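PDB 6TZ0: RNA-dependent RNA Polymerase from Bombyx mori cytoplasmic polyhedrosis virus, which catalyses RNA-templated RNA synthesis, making the viral plus strands by fully conservative transcription and the complementary minus strands during genome replication. Local coordinates for residues 463-468 against 579-584; 1022-1027 against 1196-1201. All blocks are in the same frame, centred on the assembly; numbering follows the deposited sequence.

Contact 1. Residues 463-468 against 579-584; sequences PERIFK and FGPYYA
Pro463 and Pro581 bring the two backbones together, their CA atoms 5.2 Å apart, where the chain entering helix 464-469 meets the irregular loop that leads into strand 585-591. The two proline rings slide past each other in opposite directions. CB of Pro581 does most of the touching, 3.7 Å from the backbone N of Pro463 and 4.1 Å from Pro463 CG, while Pro581 CG sits beside Pro463 CA.

Farther round the Pro581 ring, CD meets a helix side chain. Arg465 starts with CG anti to its backbone N (chi1 175°), crosses the proline at about a right angle and brings NH1 to 4.0 Å from Pro581 CD. This is van der Waals contact: the polar bonds of the guanidinium go to the Asp495 carboxylate and to the carbonyls of Glu459 and Tyr460. Ile466 CG1 reaches 4.0 Å from Tyr582 OH, and Pro581 CG, 3.9 Å above the plane of the Tyr582 ring near its rim, completes the cluster. Leu611 of helix 604-614 touches both Ile466 and Tyr582, while a chain of Viral structural protein 4 packs against neighbouring Glu464, Phe467 and Tyr583.

With 218 Å² buried and neither proline offering an N-H, the two segments of the central polymerase domain meet through fit of shape, and the arginine charge is balanced elsewhere.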
loop_
_atom_site.group_PDB
_atom_site.type_symbol
_atom_site.label_atom_id
_atom_site.label_comp_id
_atom_site.label_asym_id
_atom_site.label_seq_id
_atom_site.Cartn_x
_atom_site.Cartn_y
_atom_site.Cartn_z
ATOM N N PRO A 463 -2.282 5.771 -26.780
ATOM C CA PRO A 463 -0.978 5.265 -26.324
ATOM C C PRO A 463 -0.054 6.328 -25.746
ATOM O O PRO A 463 0.880 5.972 -25.020
ATOM C CB PRO A 463 -0.381 4.650 -27.595
ATOM C CG PRO A 463 -1.539 4.405 -28.480
ATOM C CD PRO A 463 -2.496 5.508 -28.211
ATOM N N GLU A 464 -0.278 7.610 -26.027
ATOM C CA GLU A 464 0.603 8.653 -25.516
ATOM C C GLU A 464 0.396 8.940 -24.037
ATOM O O GLU A 464 1.224 9.634 -23.440
ATOM C CB GLU A 464 0.415 9.934 -26.323
ATOM C CG GLU A 464 0.938 9.825 -27.743
ATOM C CD GLU A 464 2.453 9.714 -27.797
ATOM O OE1 GLU A 464 3.128 10.334 -26.948
ATOM O OE2 GLU A 464 2.971 8.998 -28.680
ATOM N N ARG A 465 -0.679 8.417 -23.449
ATOM C CA ARG A 465 -0.936 8.548 -22.021
ATOM C C ARG A 465 0.171 7.917 -21.178
ATOM O O ARG A 465 0.586 8.481 -20.157
ATOM C CB ARG A 465 -2.296 7.922 -21.721
ATOM C CG ARG A 465 -2.664 7.867 -20.281
ATOM C CD ARG A 465 -4.119 7.512 -20.099
ATOM N NE ARG A 465 -4.507 6.209 -20.628
ATOM C CZ ARG A 465 -4.458 5.071 -19.945
ATOM N NH1 ARG A 465 -4.857 3.944 -20.513
ATOM N NH2 ARG A 465 -4.019 5.056 -18.696
ATOM N N ILE A 466 0.703 6.782 -21.630
ATOM C CA ILE A 466 1.741 6.071 -20.890
ATOM C C ILE A 466 3.049 6.858 -20.903
ATOM O O ILE A 466 3.722 7.013 -19.872
ATOM C CB ILE A 466 1.925 4.668 -21.490
ATOM C CG1 ILE A 466 0.585 3.923 -21.537
ATOM C CG2 ILE A 466 2.955 3.896 -20.719
ATOM C CD1 ILE A 466 -0.068 3.718 -20.196
ATOM N N PHE A 467 3.415 7.394 -22.068
ATOM C CA PHE A 467 4.643 8.171 -22.153
ATOM C C PHE A 467 4.498 9.506 -21.447
ATOM O O PHE A 467 5.482 10.040 -20.935
ATOM C CB PHE A 467 5.042 8.392 -23.608
ATOM C CG PHE A 467 5.127 7.134 -24.407
ATOM C CD1 PHE A 467 6.030 6.147 -24.078
ATOM C CD2 PHE A 467 4.349 6.976 -25.538
ATOM C CE1 PHE A 467 6.115 4.995 -24.825
ATOM C CE2 PHE A 467 4.433 5.834 -26.293
ATOM C CZ PHE A 467 5.318 4.844 -25.939
ATOM N N LYS A 468 3.284 10.053 -21.406
ATOM C CA LYS A 468 3.035 11.242 -20.602
ATOM C C LYS A 468 3.216 10.950 -19.118
ATOM O O LYS A 468 3.726 11.790 -18.369
ATOM C CB LYS A 468 1.628 11.765 -20.886
ATOM C CG LYS A 468 1.276 13.046 -20.176
ATOM C CD LYS A 468 -0.094 13.537 -20.591
ATOM C CE LYS A 468 -1.182 12.665 -19.995
ATOM N NZ LYS A 468 -2.542 13.206 -20.273
ATOM N N PHE A 579 -6.013 -4.725 -24.114
ATOM C CA PHE A 579 -5.866 -4.443 -22.689
ATOM C C PHE A 579 -6.025 -2.961 -22.371
ATOM O O PHE A 579 -6.961 -2.575 -21.673
ATOM C CB PHE A 579 -4.532 -4.974 -22.159
ATOM C CG PHE A 579 -4.199 -4.490 -20.779
ATOM C CD1 PHE A 579 -5.019 -4.780 -19.703
ATOM C CD2 PHE A 579 -3.035 -3.781 -20.551
ATOM C CE1 PHE A 579 -4.704 -4.329 -18.436
ATOM C CE2 PHE A 579 -2.716 -3.339 -19.288
ATOM C CZ PHE A 579 -3.548 -3.616 -18.230
ATOM N N GLY A 580 -5.138 -2.118 -22.857
ATOM C CA GLY A 580 -5.256 -0.718 -22.541
ATOM C C GLY A 580 -5.467 0.116 -23.776
ATOM O O GLY A 580 -6.538 0.127 -24.384
ATOM N N PRO A 581 -4.434 0.869 -24.149
ATOM C CA PRO A 581 -4.337 1.379 -25.515
ATOM C C PRO A 581 -3.746 0.376 -26.488
ATOM O O PRO A 581 -3.520 0.725 -27.650
ATOM C CB PRO A 581 -3.416 2.586 -25.349
ATOM C CG PRO A 581 -2.564 2.240 -24.202
ATOM C CD PRO A 581 -3.406 1.444 -23.269
ATOM N N TYR A 582 -3.498 -0.849 -26.042
ATOM C CA TYR A 582 -2.790 -1.856 -26.808
ATOM C C TYR A 582 -3.772 -2.821 -27.443
ATOM O O TYR A 582 -4.873 -3.037 -26.939
ATOM C CB TYR A 582 -1.823 -2.628 -25.918
ATOM C CG TYR A 582 -0.807 -1.749 -25.257
ATOM C CD1 TYR A 582 0.268 -1.252 -25.967
ATOM C CD2 TYR A 582 -0.921 -1.424 -23.916
ATOM C CE1 TYR A 582 1.196 -0.449 -25.366
ATOM C CE2 TYR A 582 0.002 -0.621 -23.305
ATOM C CZ TYR A 582 1.060 -0.136 -24.036
ATOM O OH TYR A 582 1.987 0.667 -23.432
ATOM N N TYR A 583 -3.351 -3.408 -28.556
ATOM C CA TYR A 583 -4.161 -4.355 -29.300
ATOM C C TYR A 583 -3.223 -5.325 -29.996
ATOM O O TYR A 583 -2.082 -4.982 -30.308
ATOM C CB TYR A 583 -5.105 -3.639 -30.282
ATOM C CG TYR A 583 -4.442 -2.619 -31.183
ATOM C CD1 TYR A 583 -4.326 -1.296 -30.784
ATOM C CD2 TYR A 583 -3.946 -2.971 -32.432
ATOM C CE1 TYR A 583 -3.722 -0.358 -31.583
ATOM C CE2 TYR A 583 -3.339 -2.030 -33.244
ATOM C CZ TYR A 583 -3.236 -0.726 -32.813
ATOM O OH TYR A 583 -2.641 0.225 -33.599
ATOM N N ALA A 584 -3.707 -6.544 -30.209
ATOM C CA ALA A 584 -2.874 -7.612 -30.745
ATOM C C ALA A 584 -2.581 -7.373 -32.218
ATOM O O ALA A 584 -3.481 -7.034 -32.990
ATOM C CB ALA A 584 -3.561 -8.957 -30.553
#

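Contact 2. Residues 1022-1027 against 1196-1201; sequences YEFEVE and KRLGMV
Glu1027 and Arg1197 face each other across an antiparallel strand pair whose axes run at 144° to each other. The glutamate side chain passes obliquely across that of the arginine. Its CB lies 3.4 Å from Arg1197 O, the carbonyl that accepts the Glu1027 N-H, and CG stays beside that oxygen. With CD anti to CA (chi2 177°), the chain extends to the arginine, where CD lies at the edge of the guanidinium, in its plane, behind OE1. Arg1197 grips OE1 side-on with two nitrogens, NE at 2.6 Å and NH2 at 3.0 Å from Glu1027 OE1. OE1 too lies in the guanidinium plane, although the carboxylate itself is turned 65° from it; OE2 turns to Arg1163 in a second salt bridge.

Paired backbone bonds join Glu1025 with Gly1199 and Glu1023 with Val1201. Between these pairs, Phe1024 and Met1200 lie side by side, pointing the same way, with Met1200 CG 3.8 Å from Phe1024 CE1 and SD 3.9 Å from Phe1024 CZ, a Met-aromatic contact. On that face Val1026 CG2 meets Leu1198 CD2, and helix 1174-1188 covers Leu1198 and Met1200. The ladder is an antiparallel beta pairing in which 1196-1202 is the central strand of a small mixed sheet.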
loop_
_atom_site.group_PDB
_atom_site.type_symbol
_atom_site.label_atom_id
_atom_site.label_comp_id
_atom_site.label_asym_id
_atom_site.label_seq_id
_atom_site.Cartn_x
_atom_site.Cartn_y
_atom_site.Cartn_z
ATOM N N TYR A 1022 -36.337 -13.103 29.922
ATOM C CA TYR A 1022 -35.955 -14.478 30.190
ATOM C C TYR A 1022 -34.888 -14.497 31.271
ATOM O O TYR A 1022 -34.045 -13.603 31.344
ATOM C CB TYR A 1022 -35.463 -15.185 28.917
ATOM C CG TYR A 1022 -34.235 -14.603 28.259
ATOM C CD1 TYR A 1022 -34.342 -13.602 27.312
ATOM C CD2 TYR A 1022 -32.974 -15.091 28.548
ATOM C CE1 TYR A 1022 -33.228 -13.078 26.701
ATOM C CE2 TYR A 1022 -31.856 -14.573 27.949
ATOM C CZ TYR A 1022 -31.989 -13.574 27.024
ATOM O OH TYR A 1022 -30.864 -13.070 26.426
ATOM N N GLU A 1023 -34.928 -15.528 32.113
ATOM C CA GLU A 1023 -33.970 -15.667 33.197
ATOM C C GLU A 1023 -33.514 -17.108 33.341
ATOM O O GLU A 1023 -34.032 -18.022 32.699
ATOM C CB GLU A 1023 -34.529 -15.151 34.526
ATOM C CG GLU A 1023 -34.334 -13.668 34.690
ATOM C CD GLU A 1023 -32.862 -13.324 34.854
ATOM O OE1 GLU A 1023 -32.134 -14.119 35.488
ATOM O OE2 GLU A 1023 -32.420 -12.282 34.331
ATOM N N PHE A 1024 -32.523 -17.290 34.208
ATOM C CA PHE A 1024 -31.802 -18.546 34.354
ATOM C C PHE A 1024 -31.613 -18.827 35.831
ATOM O O PHE A 1024 -30.990 -18.033 36.539
ATOM C CB PHE A 1024 -30.447 -18.483 33.646
ATOM C CG PHE A 1024 -30.548 -18.458 32.160
ATOM C CD1 PHE A 1024 -30.640 -19.633 31.440
ATOM C CD2 PHE A 1024 -30.596 -17.255 31.480
ATOM C CE1 PHE A 1024 -30.745 -19.609 30.069
ATOM C CE2 PHE A 1024 -30.707 -17.226 30.112
ATOM C CZ PHE A 1024 -30.782 -18.401 29.406
ATOM N N GLU A 1025 -32.138 -19.953 36.289
ATOM C CA GLU A 1025 -32.018 -20.358 37.676
ATOM C C GLU A 1025 -30.911 -21.389 37.813
ATOM O O GLU A 1025 -30.652 -22.169 36.895
ATOM C CB GLU A 1025 -33.340 -20.920 38.196
ATOM C CG GLU A 1025 -34.446 -19.895 38.227
ATOM C CD GLU A 1025 -35.742 -20.458 38.757
ATOM O OE1 GLU A 1025 -35.802 -21.681 39.000
ATOM O OE2 GLU A 1025 -36.703 -19.680 38.929
ATOM N N VAL A 1026 -30.264 -21.394 38.969
ATOM C CA VAL A 1026 -29.100 -22.234 39.199
ATOM C C VAL A 1026 -29.542 -23.517 39.889
ATOM O O VAL A 1026 -30.115 -23.480 40.983
ATOM C CB VAL A 1026 -28.045 -21.494 40.033
ATOM C CG1 VAL A 1026 -26.876 -22.405 40.336
ATOM C CG2 VAL A 1026 -27.585 -20.251 39.302
ATOM N N GLU A 1027 -29.278 -24.648 39.250
ATOM C CA GLU A 1027 -29.527 -25.953 39.835
ATOM C C GLU A 1027 -28.293 -26.427 40.592
ATOM O O GLU A 1027 -27.196 -25.895 40.439
ATOM C CB GLU A 1027 -29.902 -26.959 38.751
ATOM C CG GLU A 1027 -31.247 -26.716 38.099
ATOM C CD GLU A 1027 -31.528 -27.701 36.982
ATOM O OE1 GLU A 1027 -30.597 -28.433 36.594
ATOM O OE2 GLU A 1027 -32.679 -27.765 36.507
ATOM N N LYS A 1196 -22.328 -24.929 37.589
ATOM C CA LYS A 1196 -23.635 -25.519 37.832
ATOM C C LYS A 1196 -24.500 -25.451 36.580
ATOM O O LYS A 1196 -24.283 -24.630 35.687
ATOM C CB LYS A 1196 -24.338 -24.805 38.983
ATOM C CG LYS A 1196 -23.656 -24.938 40.323
ATOM C CD LYS A 1196 -23.816 -26.331 40.881
ATOM C CE LYS A 1196 -23.270 -26.416 42.292
ATOM N NZ LYS A 1196 -23.416 -27.773 42.878
ATOM N N ARG A 1197 -25.497 -26.328 36.527
ATOM C CA ARG A 1197 -26.403 -26.366 35.390
ATOM C C ARG A 1197 -27.505 -25.330 35.569
ATOM O O ARG A 1197 -28.010 -25.126 36.673
ATOM C CB ARG A 1197 -27.000 -27.765 35.231
ATOM C CG ARG A 1197 -27.821 -27.951 33.967
ATOM C CD ARG A 1197 -28.301 -29.370 33.770
ATOM N NE ARG A 1197 -29.307 -29.768 34.745
ATOM C CZ ARG A 1197 -29.787 -31.001 34.850
ATOM N NH1 ARG A 1197 -29.356 -31.951 34.034
ATOM N NH2 ARG A 1197 -30.705 -31.283 35.761
ATOM N N LEU A 1198 -27.874 -24.671 34.478
ATOM C CA LEU A 1198 -28.893 -23.636 34.511
ATOM C C LEU A 1198 -30.247 -24.180 34.076
ATOM O O LEU A 1198 -30.347 -25.166 33.346
ATOM C CB LEU A 1198 -28.497 -22.461 33.619
ATOM C CG LEU A 1198 -27.250 -21.712 34.073
ATOM C CD1 LEU A 1198 -26.879 -20.635 33.077
ATOM C CD2 LEU A 1198 -27.468 -21.126 35.448
ATOM N N GLY A 1199 -31.297 -23.514 34.546
ATOM C CA GLY A 1199 -32.654 -23.795 34.126
ATOM C C GLY A 1199 -33.346 -22.524 33.686
ATOM O O GLY A 1199 -33.385 -21.548 34.437
ATOM N N MET A 1200 -33.890 -22.513 32.475
ATOM C CA MET A 1200 -34.401 -21.289 31.876
ATOM C C MET A 1200 -35.889 -21.136 32.161
ATOM O O MET A 1200 -36.662 -22.080 31.984
ATOM C CB MET A 1200 -34.151 -21.289 30.368
ATOM C CG MET A 1200 -34.472 -19.970 29.687
ATOM S SD MET A 1200 -34.089 -19.968 27.929
ATOM C CE MET A 1200 -35.454 -20.927 27.304
ATOM N N VAL A 1201 -36.282 -19.945 32.601
ATOM C CA VAL A 1201 -37.683 -19.588 32.780
ATOM C C VAL A 1201 -38.020 -18.471 31.802
ATOM O O VAL A 1201 -37.177 -17.620 31.500
ATOM C CB VAL A 1201 -37.994 -19.184 34.237
ATOM C CG1 VAL A 1201 -37.843 -20.380 35.145
ATOM C CG2 VAL A 1201 -37.060 -18.094 34.709
#

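The two contacts lie in different parts of the polymerase, their centres about 71 Å apart on opposite sides of the chain's centre, and they share no structural element. Contact 1 is the more buried: it sets a helix against a loop within the central polymerase domain and relies on apolar packing around prolines. Contact 2, in the C-terminal region, is only partly buried and joins two strands through a backbone ladder, with an apolar face under a helix and a charged pair across the strands. Arginine illustrates the contrast: Arg465 spends its polar bonds outside contact 1, whereas Arg1197 spends two across contact 2. Both contacts lie away from the nucleotide and magnesium sites.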